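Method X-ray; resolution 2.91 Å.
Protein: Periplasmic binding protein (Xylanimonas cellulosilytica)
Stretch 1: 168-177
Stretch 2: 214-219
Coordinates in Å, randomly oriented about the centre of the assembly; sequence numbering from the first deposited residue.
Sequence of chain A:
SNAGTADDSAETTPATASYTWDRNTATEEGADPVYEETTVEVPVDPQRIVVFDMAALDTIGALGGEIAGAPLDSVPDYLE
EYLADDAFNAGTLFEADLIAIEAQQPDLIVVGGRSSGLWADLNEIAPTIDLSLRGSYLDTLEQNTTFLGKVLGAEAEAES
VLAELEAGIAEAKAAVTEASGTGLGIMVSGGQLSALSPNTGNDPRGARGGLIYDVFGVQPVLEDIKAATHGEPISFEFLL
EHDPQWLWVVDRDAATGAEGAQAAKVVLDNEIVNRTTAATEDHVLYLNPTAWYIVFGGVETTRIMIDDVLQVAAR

Stretch 1 (168-177) GIAEAKAAVT
Stretch 2 (214-219) DVFGVQ

Residues 168-177 lie within a regular α-helix that extends beyond both ends of the stretch, with phi/psi near -60/-45 and i to i+4 hydrogen bonds such as Val-176 N to Ala-172 O at 2.8 Å. Against it packs 214-219, which leaves a helix and runs the same way along it: Lys-173 CA lies 4.9 Å from Phe-216 CA, and Val-176 CA lies 6.3 Å from Val-218 CA. No direct hydrogen bond joins the stretches; apolar packing and bridging waters do, with 338 Å² buried in all.

Asp-214, still helical at -81/-40 and m in chi1, makes no contact with the other stretch. Val-215 (-92/-49, chi1 t) is buried, and its CG1 packs 4.1 Å from CD1 of Ile-169, whose mt rotamer carries CD1 to this methyl of the branched valine. The carbonyl of Val-215 meets aliphatic carbon instead: its O is 3.2 Å from Lys-173 CD. Lys-173, with chi angles m, t, p, t, can thus cover the backbone with its methylenes while its amine stays at the exposed margin.

Phe-216 (-93/-12) gives up the most surface, 91 Å². Its CA-to-CB bond points sideways, but chi1 m and chi2 -78° bring the ring nearer the helix. Ala-172 CB approaches the ring edge, 3.7 Å from Phe-216 CD1; the small methyl points toward stretch 2 and lets the aromatic ring lie close to the helix. Ile-169 CG1 adds a looser contact, 4.4 Å from Phe-216 CE1. Phe-216 O sits 3.5 Å from Lys-173 CG and 3.7 Å from Val-176 CB, and water 1 donates to it at 2.9 Å while also donating to Lys-173 O at 3.0 Å, linking the two backbones.

Gly-217 breaks from helical geometry with phi/psi 84/16. A CB here would be jammed against the carbonyl O of Phe-216, so the backbone alone calls for glycine. Its own C lies 3.9 Å from Val-176 CG1. A second bridge forms at water 2, which donates to Gly-217 O at 2.8 Å and hydrogen-bonds to Thr-177 OG1 at 3.2 Å; the m rotamer of Thr-177 places this hydroxyl.

Val-218, extended at -59/127 with chi1 t, places CG2 3.7 Å from CG1 of Val-176, also t, whose CA-to-CB bond points toward stretch 2. Both valines are buried, and their compact branches suit this close apolar contact. Gln-219 (-73/124, chi1 and chi2 t) leaves the contact, its polar side chain exposed.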

# COMPACT_ATOMS: atom_id res chain seq x y z
N GLY A 168 -14.17 7.21 -7.69
CA GLY A 168 -14.05 5.76 -7.73
C GLY A 168 -14.24 5.12 -6.37
O GLY A 168 -14.94 4.12 -6.22
N ILE A 169 -13.61 5.71 -5.36
CA ILE A 169 -13.76 5.24 -4.00
C ILE A 169 -15.23 5.32 -3.55
O ILE A 169 -15.76 4.37 -2.97
CB ILE A 169 -12.86 6.01 -3.06
CG1 ILE A 169 -11.42 5.55 -3.26
CG2 ILE A 169 -13.25 5.76 -1.63
CD1 ILE A 169 -10.48 6.16 -2.31
N ALA A 170 -15.89 6.43 -3.85
CA ALA A 170 -17.29 6.58 -3.49
C ALA A 170 -18.14 5.55 -4.22
O ALA A 170 -19.10 5.05 -3.65
CB ALA A 170 -17.76 7.94 -3.80
N GLU A 171 -17.77 5.24 -5.46
CA GLU A 171 -18.46 4.22 -6.24
C GLU A 171 -18.39 2.87 -5.54
O GLU A 171 -19.41 2.19 -5.40
CB GLU A 171 -17.87 4.09 -7.64
CG GLU A 171 -18.62 3.12 -8.55
CD GLU A 171 -17.94 2.92 -9.92
OE1 GLU A 171 -16.83 3.49 -10.13
OE2 GLU A 171 -18.50 2.19 -10.78
N ALA A 172 -17.19 2.49 -5.10
CA ALA A 172 -17.00 1.22 -4.40
C ALA A 172 -17.71 1.19 -3.05
O ALA A 172 -18.40 0.22 -2.73
CB ALA A 172 -15.53 0.94 -4.22
N LYS A 173 -17.55 2.24 -2.24
CA LYS A 173 -18.29 2.33 -0.97
C LYS A 173 -19.80 2.11 -1.18
O LYS A 173 -20.46 1.40 -0.42
CB LYS A 173 -18.04 3.66 -0.27
CG LYS A 173 -16.67 3.79 0.35
CD LYS A 173 -16.40 5.22 0.83
CE LYS A 173 -17.34 5.60 1.95
NZ LYS A 173 -17.28 7.05 2.26
N ALA A 174 -20.34 2.71 -2.24
CA ALA A 174 -21.73 2.48 -2.58
C ALA A 174 -21.98 0.98 -2.88
O ALA A 174 -22.92 0.40 -2.35
CB ALA A 174 -22.13 3.33 -3.74
N ALA A 175 -21.11 0.36 -3.68
CA ALA A 175 -21.23 -1.07 -3.98
C ALA A 175 -21.22 -1.95 -2.73
O ALA A 175 -22.02 -2.87 -2.60
CB ALA A 175 -20.16 -1.49 -4.93
N VAL A 176 -20.30 -1.64 -1.81
CA VAL A 176 -20.17 -2.36 -0.54
C VAL A 176 -21.42 -2.21 0.34
O VAL A 176 -21.91 -3.20 0.94
CB VAL A 176 -18.93 -1.86 0.22
CG1 VAL A 176 -18.85 -2.42 1.63
CG2 VAL A 176 -17.71 -2.23 -0.55
N THR A 177 -21.92 -0.98 0.43
CA THR A 177 -23.15 -0.67 1.15
C THR A 177 -24.33 -1.44 0.58
O THR A 177 -25.19 -1.91 1.33
CB THR A 177 -23.46 0.82 1.09
OG1 THR A 177 -22.67 1.52 2.06
CG2 THR A 177 -24.93 1.08 1.37
N ASP A 214 -11.83 0.74 6.59
CA ASP A 214 -11.65 2.18 6.88
C ASP A 214 -11.92 3.11 5.69
O ASP A 214 -12.51 4.18 5.85
CB ASP A 214 -10.23 2.42 7.39
CG ASP A 214 -9.96 1.74 8.72
OD1 ASP A 214 -10.90 1.58 9.54
OD2 ASP A 214 -8.78 1.36 8.96
N VAL A 215 -11.49 2.68 4.52
CA VAL A 215 -11.69 3.39 3.27
C VAL A 215 -12.98 2.95 2.54
O VAL A 215 -13.79 3.78 2.12
CB VAL A 215 -10.50 3.14 2.33
CG1 VAL A 215 -10.79 3.66 0.92
CG2 VAL A 215 -9.25 3.73 2.91
N PHE A 216 -13.16 1.64 2.39
CA PHE A 216 -14.27 1.12 1.59
C PHE A 216 -15.56 0.80 2.37
O PHE A 216 -16.62 0.59 1.77
CB PHE A 216 -13.80 -0.07 0.76
CG PHE A 216 -12.74 0.30 -0.23
CD1 PHE A 216 -13.07 0.92 -1.42
CD2 PHE A 216 -11.41 0.07 0.04
CE1 PHE A 216 -12.09 1.29 -2.33
CE2 PHE A 216 -10.42 0.42 -0.87
CZ PHE A 216 -10.77 1.02 -2.05
N GLY A 217 -15.47 0.79 3.69
CA GLY A 217 -16.67 0.77 4.50
C GLY A 217 -17.35 -0.57 4.77
O GLY A 217 -18.50 -0.60 5.19
N VAL A 218 -16.64 -1.67 4.54
CA VAL A 218 -17.13 -2.97 4.94
C VAL A 218 -17.35 -2.96 6.46
O VAL A 218 -16.45 -2.60 7.23
CB VAL A 218 -16.09 -4.05 4.60
CG1 VAL A 218 -16.51 -5.39 5.16
CG2 VAL A 218 -15.90 -4.14 3.09
N GLN A 219 -18.55 -3.34 6.90
CA GLN A 219 -18.83 -3.50 8.33
C GLN A 219 -18.14 -4.74 8.91
O GLN A 219 -18.36 -5.85 8.42
CB GLN A 219 -20.34 -3.59 8.56
CG GLN A 219 -20.77 -3.88 10.01
CD GLN A 219 -22.27 -3.64 10.24
OE1 GLN A 219 -22.89 -2.81 9.56
NE2 GLN A 219 -22.85 -4.37 11.19
O HOH W 1 -19.27 1.58 2.29
O HOH W 2 -21.13 -0.14 4.37